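Local coordinates for KDGF (Halomonas sp., PDB 5FQ0), which probably catalyses the ketonisation of unsaturated uronates released in pectin and alginate breakdown, with a nickel ion modelled in its cupin metal site, at residues 47-52 / 86-91; 51-56 / 104-109; 34-39 / 97-102. All coordinates share one frame; numbering follows the deposited sequence.

Contact 1: residues 47-52 / 86-91. With NI (nickel (II) ion), chain H.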
loop_
_atom_site.group_PDB
_atom_site.type_symbol
_atom_site.label_atom_id
_atom_site.label_comp_id
_atom_site.label_asym_id
_atom_site.label_seq_id
_atom_site.Cartn_x
_atom_site.Cartn_y
_atom_site.Cartn_z
ATOM N N PRO B 47 14.053 9.232 12.588
ATOM C CA PRO B 47 14.767 8.256 11.759
ATOM C C PRO B 47 15.104 7.005 12.544
ATOM O O PRO B 47 15.509 7.095 13.693
ATOM C CB PRO B 47 16.040 9.020 11.321
ATOM C CG PRO B 47 15.673 10.481 11.472
ATOM C CD PRO B 47 14.824 10.487 12.726
ATOM N N HIS B 48 14.899 5.845 11.918
ATOM C CA HIS B 48 15.087 4.553 12.558
ATOM C C HIS B 48 15.302 3.541 11.413
ATOM O O HIS B 48 15.145 3.865 10.222
ATOM C CB HIS B 48 13.841 4.201 13.380
ATOM C CG HIS B 48 12.616 4.041 12.526
ATOM N ND1 HIS B 48 11.952 5.119 11.981
ATOM C CD2 HIS B 48 12.016 2.937 12.021
ATOM C CE1 HIS B 48 10.947 4.687 11.241
ATOM N NE2 HIS B 48 10.971 3.369 11.240
ATOM N N GLN B 49 15.675 2.327 11.791
ATOM C CA GLN B 49 15.951 1.209 10.882
ATOM C C GLN B 49 15.156 0.063 11.418
ATOM O O GLN B 49 14.937 -0.010 12.635
ATOM C CB GLN B 49 17.388 0.725 11.063
ATOM C CG GLN B 49 18.462 1.522 10.394
ATOM C CD GLN B 49 19.761 0.743 10.300
ATOM O OE1 GLN B 49 19.913 -0.294 10.945
ATOM N NE2 GLN B 49 20.689 1.224 9.465
ATOM N N HIS B 50 14.763 -0.861 10.550
ATOM C CA HIS B 50 14.271 -2.133 11.034
ATOM C C HIS B 50 15.289 -3.233 10.773
ATOM O O HIS B 50 15.733 -3.407 9.648
ATOM C CB HIS B 50 12.909 -2.453 10.420
ATOM C CG HIS B 50 11.945 -1.324 10.557
ATOM N ND1 HIS B 50 11.394 -0.967 11.770
ATOM C CD2 HIS B 50 11.490 -0.425 9.651
ATOM C CE1 HIS B 50 10.613 0.085 11.597
ATOM N NE2 HIS B 50 10.647 0.424 10.316
ATOM N N GLU B 51 15.658 -3.950 11.830
ATOM C CA GLU B 51 16.551 -5.116 11.721
ATOM C C GLU B 51 15.926 -6.195 10.825
ATOM O O GLU B 51 16.618 -6.824 10.023
ATOM C CB GLU B 51 16.826 -5.665 13.131
ATOM C CG GLU B 51 17.415 -7.070 13.209
ATOM C CD GLU B 51 18.924 -7.053 13.066
ATOM O OE1 GLU B 51 19.575 -6.496 13.977
ATOM O OE2 GLU B 51 19.460 -7.576 12.052
ATOM N N ARG B 52 14.614 -6.403 10.953
ATOM C CA ARG B 52 13.968 -7.580 10.354
ATOM C C ARG B 52 12.886 -7.317 9.310
ATOM O O ARG B 52 12.342 -8.284 8.749
ATOM C CB ARG B 52 13.328 -8.472 11.447
ATOM C CG ARG B 52 14.287 -9.116 12.443
ATOM C CD ARG B 52 15.399 -9.922 11.760
ATOM N NE ARG B 52 14.867 -11.014 10.949
ATOM C CZ ARG B 52 15.580 -12.034 10.449
ATOM N NH1 ARG B 52 16.885 -12.140 10.672
ATOM N NH2 ARG B 52 14.975 -12.954 9.695
ATOM N N HIS B 86 17.415 -2.762 7.664
ATOM C CA HIS B 86 18.696 -2.055 7.862
ATOM C C HIS B 86 18.885 -0.732 7.096
ATOM O O HIS B 86 20.034 -0.315 6.887
ATOM C CB HIS B 86 19.904 -2.990 7.571
ATOM C CG HIS B 86 19.998 -4.127 8.522
ATOM N ND1 HIS B 86 19.274 -5.288 8.359
ATOM C CD2 HIS B 86 20.673 -4.256 9.691
ATOM C CE1 HIS B 86 19.533 -6.103 9.367
ATOM N NE2 HIS B 86 20.364 -5.493 10.197
ATOM N N THR B 87 17.794 -0.100 6.644
ATOM C CA THR B 87 17.880 1.200 5.944
ATOM C C THR B 87 17.206 2.252 6.850
ATOM O O THR B 87 16.057 2.079 7.298
ATOM C CB THR B 87 17.269 1.190 4.511
ATOM O OG1 THR B 87 17.844 0.136 3.743
ATOM C CG2 THR B 87 17.531 2.496 3.736
ATOM N N MET B 88 17.957 3.303 7.158
ATOM C CA MET B 88 17.469 4.408 7.963
ATOM C C MET B 88 16.454 5.216 7.198
ATOM O O MET B 88 16.681 5.599 6.049
ATOM C CB MET B 88 18.632 5.344 8.343
ATOM C CG MET B 88 19.558 4.779 9.417
ATOM S SD MET B 88 18.760 4.602 11.025
ATOM C CE MET B 88 18.147 6.269 11.173
ATOM N N HIS B 89 15.342 5.516 7.846
ATOM C CA HIS B 89 14.309 6.291 7.198
ATOM C C HIS B 89 13.543 7.020 8.292
ATOM O O HIS B 89 13.522 6.587 9.457
ATOM C CB HIS B 89 13.381 5.381 6.349
ATOM C CG HIS B 89 12.700 4.298 7.136
ATOM N ND1 HIS B 89 13.364 3.170 7.589
ATOM C CD2 HIS B 89 11.428 4.188 7.575
ATOM C CE1 HIS B 89 12.528 2.421 8.284
ATOM N NE2 HIS B 89 11.334 2.996 8.257
ATOM N N GLY B 90 12.960 8.145 7.919
ATOM C CA GLY B 90 12.180 9.002 8.831
ATOM C C GLY B 90 11.339 9.935 7.981
ATOM O O GLY B 90 11.494 9.971 6.755
ATOM N N ALA B 91 10.458 10.702 8.611
ATOM C CA ALA B 91 9.539 11.587 7.865
ATOM C C ALA B 91 9.094 12.772 8.696
ATOM O O ALA B 91 8.938 12.668 9.908
ATOM C CB ALA B 91 8.286 10.801 7.413
HETATM NI NI NI H . 9.942 2.268 9.650
HETATM O O HOH W 1 15.072 -0.327 7.883
#

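Contact 2: residues 51-56 / 104-109. With NI (nickel (II) ion), chain H; FLC (citrate anion), chain I.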
loop_
_atom_site.group_PDB
_atom_site.type_symbol
_atom_site.label_atom_id
_atom_site.label_comp_id
_atom_site.label_asym_id
_atom_site.label_seq_id
_atom_site.Cartn_x
_atom_site.Cartn_y
_atom_site.Cartn_z
ATOM N N GLU B 51 15.658 -3.950 11.830
ATOM C CA GLU B 51 16.551 -5.116 11.721
ATOM C C GLU B 51 15.926 -6.195 10.825
ATOM O O GLU B 51 16.618 -6.824 10.023
ATOM C CB GLU B 51 16.826 -5.665 13.131
ATOM C CG GLU B 51 17.415 -7.070 13.209
ATOM C CD GLU B 51 18.924 -7.053 13.066
ATOM O OE1 GLU B 51 19.575 -6.496 13.977
ATOM O OE2 GLU B 51 19.460 -7.576 12.052
ATOM N N ARG B 52 14.614 -6.403 10.953
ATOM C CA ARG B 52 13.968 -7.580 10.354
ATOM C C ARG B 52 12.886 -7.317 9.310
ATOM O O ARG B 52 12.342 -8.284 8.749
ATOM C CB ARG B 52 13.328 -8.472 11.447
ATOM C CG ARG B 52 14.287 -9.116 12.443
ATOM C CD ARG B 52 15.399 -9.922 11.760
ATOM N NE ARG B 52 14.867 -11.014 10.949
ATOM C CZ ARG B 52 15.580 -12.034 10.449
ATOM N NH1 ARG B 52 16.885 -12.140 10.672
ATOM N NH2 ARG B 52 14.975 -12.954 9.695
ATOM N N HIS B 53 12.491 -6.060 9.100
ATOM C CA HIS B 53 11.338 -5.790 8.208
ATOM C C HIS B 53 11.696 -4.882 7.030
ATOM O O HIS B 53 12.355 -3.834 7.220
ATOM C CB HIS B 53 10.201 -5.136 9.021
ATOM C CG HIS B 53 9.693 -5.974 10.151
ATOM N ND1 HIS B 53 10.287 -6.001 11.397
ATOM C CD2 HIS B 53 8.612 -6.787 10.230
ATOM C CE1 HIS B 53 9.602 -6.798 12.192
ATOM N NE2 HIS B 53 8.577 -7.287 11.509
ATOM N N ASP B 54 11.264 -5.251 5.822
ATOM C CA ASP B 54 11.300 -4.308 4.695
ATOM C C ASP B 54 10.065 -3.415 4.859
ATOM O O ASP B 54 9.056 -3.846 5.423
ATOM C CB ASP B 54 11.214 -5.015 3.323
ATOM C CG ASP B 54 12.420 -5.913 3.025
ATOM O OD1 ASP B 54 13.546 -5.593 3.488
ATOM O OD2 ASP B 54 12.263 -6.887 2.258
ATOM N N GLN B 55 10.163 -2.173 4.398
ATOM C CA GLN B 55 9.091 -1.204 4.515
ATOM C C GLN B 55 8.923 -0.454 3.202
ATOM O O GLN B 55 9.916 -0.058 2.560
ATOM C CB GLN B 55 9.337 -0.205 5.634
ATOM C CG GLN B 55 8.106 0.697 5.827
ATOM C CD GLN B 55 8.296 1.666 6.946
ATOM O OE1 GLN B 55 9.057 1.385 7.857
ATOM N NE2 GLN B 55 7.604 2.829 6.897
ATOM N N ILE B 56 7.668 -0.284 2.784
ATOM C CA ILE B 56 7.332 0.695 1.758
ATOM C C ILE B 56 6.367 1.700 2.376
ATOM O O ILE B 56 5.417 1.307 3.080
ATOM C CB ILE B 56 6.740 0.025 0.472
ATOM C CG1 ILE B 56 7.843 -0.764 -0.277
ATOM C CG2 ILE B 56 6.140 1.077 -0.491
ATOM C CD1 ILE B 56 7.325 -1.666 -1.365
ATOM N N PHE B 104 4.726 -3.611 5.106
ATOM C CA PHE B 104 5.826 -4.344 5.749
ATOM C C PHE B 104 5.862 -5.805 5.322
ATOM O O PHE B 104 4.824 -6.397 5.027
ATOM C CB PHE B 104 5.719 -4.315 7.291
ATOM C CG PHE B 104 5.801 -2.932 7.905
ATOM C CD1 PHE B 104 7.036 -2.355 8.214
ATOM C CD2 PHE B 104 4.631 -2.224 8.200
ATOM C CE1 PHE B 104 7.100 -1.105 8.816
ATOM C CE2 PHE B 104 4.672 -0.973 8.776
ATOM C CZ PHE B 104 5.915 -0.400 9.090
ATOM N N SER B 105 7.067 -6.375 5.285
ATOM C CA SER B 105 7.253 -7.814 5.207
ATOM C C SER B 105 8.457 -8.125 6.106
ATOM O O SER B 105 9.497 -7.476 5.968
ATOM C CB SER B 105 7.532 -8.271 3.786
ATOM O OG SER B 105 7.709 -9.690 3.775
ATOM N N PRO B 106 8.315 -9.053 7.059
ATOM C CA PRO B 106 7.044 -9.711 7.355
ATOM C C PRO B 106 6.132 -8.753 8.106
ATOM O O PRO B 106 6.363 -7.542 8.102
ATOM C CB PRO B 106 7.464 -10.893 8.259
ATOM C CG PRO B 106 8.715 -10.426 8.923
ATOM C CD PRO B 106 9.428 -9.618 7.855
ATOM N N ARG B 107 5.083 -9.262 8.720
ATOM C CA ARG B 107 4.182 -8.349 9.394
ATOM C C ARG B 107 4.859 -7.878 10.687
ATOM O O ARG B 107 5.757 -8.573 11.193
ATOM C CB ARG B 107 2.833 -9.005 9.659
ATOM C CG ARG B 107 2.773 -9.843 10.892
ATOM C CD ARG B 107 1.341 -10.101 11.350
ATOM N NE ARG B 107 1.385 -11.366 12.056
ATOM C CZ ARG B 107 0.534 -12.383 11.877
ATOM N NH1 ARG B 107 -0.535 -12.295 11.074
ATOM N NH2 ARG B 107 0.752 -13.496 12.524
ATOM N N ARG B 108 4.446 -6.705 11.195
ATOM C CA ARG B 108 5.008 -6.125 12.396
ATOM C C ARG B 108 4.195 -6.626 13.597
ATOM O O ARG B 108 3.168 -6.053 13.910
ATOM C CB ARG B 108 4.955 -4.596 12.319
ATOM C CG ARG B 108 5.920 -3.994 11.288
ATOM C CD ARG B 108 7.308 -3.846 11.899
ATOM N NE ARG B 108 7.201 -3.053 13.128
ATOM C CZ ARG B 108 7.318 -1.722 13.177
ATOM N NH1 ARG B 108 7.559 -1.013 12.056
ATOM N NH2 ARG B 108 7.177 -1.100 14.351
ATOM N N ASP B 109 4.623 -7.733 14.218
ATOM C CA ASP B 109 3.869 -8.310 15.360
ATOM C C ASP B 109 3.805 -7.359 16.549
ATOM O O ASP B 109 2.838 -7.392 17.318
ATOM C CB ASP B 109 4.400 -9.695 15.774
ATOM C CG ASP B 109 4.242 -10.725 14.680
ATOM O OD1 ASP B 109 3.237 -10.694 13.961
ATOM O OD2 ASP B 109 5.127 -11.574 14.514
HETATM NI NI NI H . 9.942 2.268 9.650
HETATM C CAC FLC I . 5.607 3.025 15.285
HETATM C CA FLC I . 5.647 3.483 13.824
HETATM C CB FLC I . 6.718 2.869 12.880
HETATM C CBC FLC I . 8.024 2.649 13.656
HETATM C CG FLC I . 6.903 3.746 11.620
HETATM C CGC FLC I . 7.942 3.193 10.673
HETATM O OA1 FLC I . 5.915 3.855 16.179
HETATM O OA2 FLC I . 5.255 1.856 15.585
HETATM O OB1 FLC I . 8.941 3.503 13.627
HETATM O OB2 FLC I . 8.151 1.603 14.331
HETATM O OG1 FLC I . 8.366 2.001 10.888
HETATM O OG2 FLC I . 8.366 3.948 9.728
HETATM O OHB FLC I . 6.254 1.616 12.353
HETATM O O HOH W 2 7.578 -8.637 13.863
#

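Contact 3: residues 34-39 / 97-102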
loop_
_atom_site.group_PDB
_atom_site.type_symbol
_atom_site.label_atom_id
_atom_site.label_comp_id
_atom_site.label_asym_id
_atom_site.label_seq_id
_atom_site.Cartn_x
_atom_site.Cartn_y
_atom_site.Cartn_z
ATOM N N ALA B 34 -0.313 -4.031 6.042
ATOM C CA ALA B 34 -0.551 -2.655 5.631
ATOM C C ALA B 34 -1.125 -1.904 6.827
ATOM O O ALA B 34 -2.002 -2.423 7.527
ATOM C CB ALA B 34 -1.520 -2.599 4.432
ATOM N N VAL B 35 -0.643 -0.683 7.041
ATOM C CA VAL B 35 -1.080 0.164 8.144
ATOM C C VAL B 35 -1.356 1.535 7.544
ATOM O O VAL B 35 -0.549 2.043 6.771
ATOM C CB VAL B 35 0.023 0.304 9.232
ATOM C CG1 VAL B 35 -0.496 1.097 10.423
ATOM C CG2 VAL B 35 0.541 -1.070 9.671
ATOM N N CYS B 36 -2.497 2.139 7.858
ATOM C CA CYS B 36 -2.729 3.511 7.387
ATOM C C CYS B 36 -2.313 4.422 8.538
ATOM O O CYS B 36 -2.850 4.280 9.642
ATOM C CB CYS B 36 -4.204 3.731 6.995
ATOM S SG CYS B 36 -4.579 5.416 6.452
ATOM N N VAL B 37 -1.363 5.339 8.290
ATOM C CA VAL B 37 -0.840 6.241 9.346
ATOM C C VAL B 37 -1.164 7.715 9.018
ATOM O O VAL B 37 -0.877 8.214 7.920
ATOM C CB VAL B 37 0.696 6.070 9.583
ATOM C CG1 VAL B 37 1.142 6.788 10.880
ATOM C CG2 VAL B 37 1.076 4.583 9.638
ATOM N N LYS B 38 -1.784 8.394 9.979
ATOM C CA LYS B 38 -2.196 9.790 9.837
ATOM C C LYS B 38 -1.340 10.711 10.706
ATOM O O LYS B 38 -1.290 10.547 11.940
ATOM C CB LYS B 38 -3.662 9.955 10.258
ATOM C CG LYS B 38 -4.191 11.383 10.091
ATOM C CD LYS B 38 -5.705 11.438 10.205
ATOM C CE LYS B 38 -6.216 10.904 11.547
ATOM N NZ LYS B 38 -5.983 11.778 12.713
ATOM N N PHE B 39 -0.734 11.712 10.060
ATOM C CA PHE B 39 0.127 12.668 10.731
ATOM C C PHE B 39 -0.559 14.034 10.753
ATOM O O PHE B 39 -1.107 14.465 9.766
ATOM C CB PHE B 39 1.416 12.843 9.915
ATOM C CG PHE B 39 2.408 11.729 10.056
ATOM C CD1 PHE B 39 2.126 10.454 9.591
ATOM C CD2 PHE B 39 3.690 11.997 10.589
ATOM C CE1 PHE B 39 3.084 9.446 9.691
ATOM C CE2 PHE B 39 4.637 10.995 10.710
ATOM C CZ PHE B 39 4.342 9.721 10.258
ATOM N N ASP B 97 -3.594 16.128 8.520
ATOM C CA ASP B 97 -4.136 14.869 7.995
ATOM C C ASP B 97 -3.334 14.318 6.807
ATOM O O ASP B 97 -3.924 13.897 5.817
ATOM C CB ASP B 97 -5.601 15.090 7.582
ATOM C CG ASP B 97 -6.500 15.451 8.772
ATOM O OD1 ASP B 97 -6.127 15.189 9.927
ATOM O OD2 ASP B 97 -7.577 16.024 8.532
ATOM N N SER B 98 -1.994 14.338 6.879
ATOM C CA SER B 98 -1.221 13.696 5.825
ATOM C C SER B 98 -1.300 12.161 6.065
ATOM O O SER B 98 -1.128 11.704 7.196
ATOM C CB SER B 98 0.230 14.165 5.846
ATOM O OG SER B 98 0.306 15.521 5.442
ATOM N N LEU B 99 -1.585 11.390 5.015
ATOM C CA LEU B 99 -1.767 9.935 5.165
ATOM C C LEU B 99 -0.715 9.165 4.402
ATOM O O LEU B 99 -0.453 9.460 3.241
ATOM C CB LEU B 99 -3.161 9.507 4.653
ATOM C CG LEU B 99 -4.388 10.144 5.315
ATOM C CD1 LEU B 99 -5.674 9.677 4.595
ATOM C CD2 LEU B 99 -4.429 9.728 6.761
ATOM N N VAL B 100 -0.112 8.176 5.058
ATOM C CA VAL B 100 0.833 7.286 4.373
ATOM C C VAL B 100 0.414 5.840 4.701
ATOM O O VAL B 100 0.043 5.514 5.834
ATOM C CB VAL B 100 2.325 7.612 4.731
ATOM C CG1 VAL B 100 2.582 7.550 6.251
ATOM C CG2 VAL B 100 3.321 6.734 3.951
ATOM N N ILE B 101 0.458 4.983 3.696
ATOM C CA ILE B 101 0.239 3.558 3.930
ATOM C C ILE B 101 1.626 2.961 4.132
ATOM O O ILE B 101 2.437 2.939 3.176
ATOM C CB ILE B 101 -0.488 2.882 2.736
ATOM C CG1 ILE B 101 -1.687 3.694 2.284
ATOM C CG2 ILE B 101 -0.998 1.516 3.150
ATOM C CD1 ILE B 101 -2.672 4.016 3.397
ATOM N N ASP B 102 1.935 2.547 5.363
ATOM C CA ASP B 102 3.170 1.808 5.589
ATOM C C ASP B 102 2.917 0.326 5.323
ATOM O O ASP B 102 1.995 -0.256 5.904
ATOM C CB ASP B 102 3.679 1.988 7.017
ATOM C CG ASP B 102 4.321 3.331 7.231
ATOM O OD1 ASP B 102 4.897 3.885 6.264
ATOM O OD2 ASP B 102 4.270 3.789 8.382
HETATM O O HOH W 3 -7.236 14.228 12.284
#

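Contact 1: residues 47-52 / 86-91
H86, Q49 and H89 bury the largest areas here. H86 N donates to H50 O (2.7 Å, N-H...O 165°), which ties residue 86 to the loop at H50. Its imidazole runs alongside the E51 side chain, and E51 CA sits over one ring face, 4.2 Å from the centroid, a CH-pi contact. Q49, extended beyond CG, crosses M88 at about a right angle, CG lying 3.2 Å from M88 SD. Strands 44-48 and 89-93 pair antiparallel in the smaller sheet of the cupin barrel; H48 and H89 form a hydrogen-bonded pair, each N donating to the other's O at 2.9 Å. Their side chains lie on the same sheet face, and the crowded chi1 positions (63° and 59°) turn the rings toward nickel. H89 NE2 binds the ion at 2.1 Å, alongside NE2 of H48 and H50. Across its ring, H89 ND1 donates to T87 O (2.9 Å), which lies in the ring plane; H48 ND1 hydrogen-bonds T46 O. The T87 bond fixes the H89 ring's rotation and leaves NE2 to the metal. A water accepts from H50 N and can donate to T87 O, linking the two segments beside the site.

Contact 2: residues 51-56 / 104-109
Q55 is stretched out, with CG anti to the backbone N (chi1 -173°) and the chain extended beyond it, whereas R108 bends at chi2 (-84°) and again at chi3 (-55°); the two side chains thereby reach the nickel-bound citrate. H53, its CG anti to the carbonyl carbon, brings its ring against R108. Q55 OE1 binds the metal at 2.2 Å, and Q55 NE2 donates to citrate OG2 (3.1 Å) and, weakly, to D102 OD1. With H48, H50 and H89 supplying three nitrogens, and OG1 and OG2 of citrate two oxygens, the ion has six ligand atoms. The F104 ring runs alongside Q55, its CE1 3.3 Å from OE1.

Behind these groups, strands 54-61 and 98-105 of the larger cupin sheet are antiparallel neighbours. D54 and S105 form a hydrogen-bonded pair, D54 N reaching S105 O at 2.8 Å, and Q55 faces F104 in the adjoining non-hydrogen-bonded pair. A cis peptide precedes P106 as the second strand gives way to loop. R108 CD lies over the centre of the H53 ring, 3.5 Å from its centroid, while P106 O and R107 O approach the ring edge near its plane; H53 NE2 donates to R107 O in a weak bond.

The R108 guanidinium holds citrate by NH1 to OHB (3.0 Å) and NH2 to OB2 (2.9 Å), NH2 also forming a salt bridge with D110. Citrate probably came from the crystallisation liquor, but one carboxylate on the metal, with the hydroxyl and a second carboxylate held by R108, is consistent with a pocket suited to an acidic sugar.

Contact 3: residues 34-39 / 97-102
K38 leaves its strand with CG anti to the backbone N and lies side by side with L99. Its CB meets L99 CD2 at 3.6 Å, and CG touches the same methyl at 3.7 Å. CD lies 3.8 Å from D97 OD1. Bends at chi3 (59°) and chi4 (73°) then carry NZ to a water 2.8 Å away, which donates to D97 OD1; K38 NZ and D97 OD1 themselves, 4.4 Å apart, are too far for a salt bridge. NZ also hydrogen-bonds Q22, and W14 offers it a cation-pi partner.

The backbones beneath are central strands of the larger cupin sheet, antiparallel with axes 159° apart. Six N-H...O bonds join V35 to D102, V37 to V100 and F39 to S98, each pair bonded in both directions. D97 and S98 together face F39, a G1 beta bulge at the start of strand 98-105. The sheet face opposite K38 carries V35, V37, F39, S98, V100 and D102: V100 CG1 packs 4.0 Å from F39 CE1, and V37 CG2 comes 3.5 Å from D102 OD2. On the K38 face, I101 CD1 touches C36 SG at 3.9 Å, and each residue packs on an aromatic side chain of the neighbouring subunit.

Overall arrangement
Contacts 2 and 3 lie on one six-stranded antiparallel sheet and share strand 98-105, flanked by 32-39 and 54-61. The strand part of contact 1 belongs to the second sheet, its H50 to a loop. Along the chain come strands 32-39, 44-48, 54-61, 89-93 and 98-105, so contact 3 encloses contact 1, while contacts 2 and 3 alternate. Centres of contacts 1 and 2 are about 11 Å apart, and both reach the nickel; contact 3 is centred about 16 Å from contact 2 and 17 Å from contact 1. The metal site therefore draws ligands from both sides of the cupin barrel, and a weak Q55 NE2 to D102 OD1 hydrogen bond relates contact 3 to the glutamine ligand.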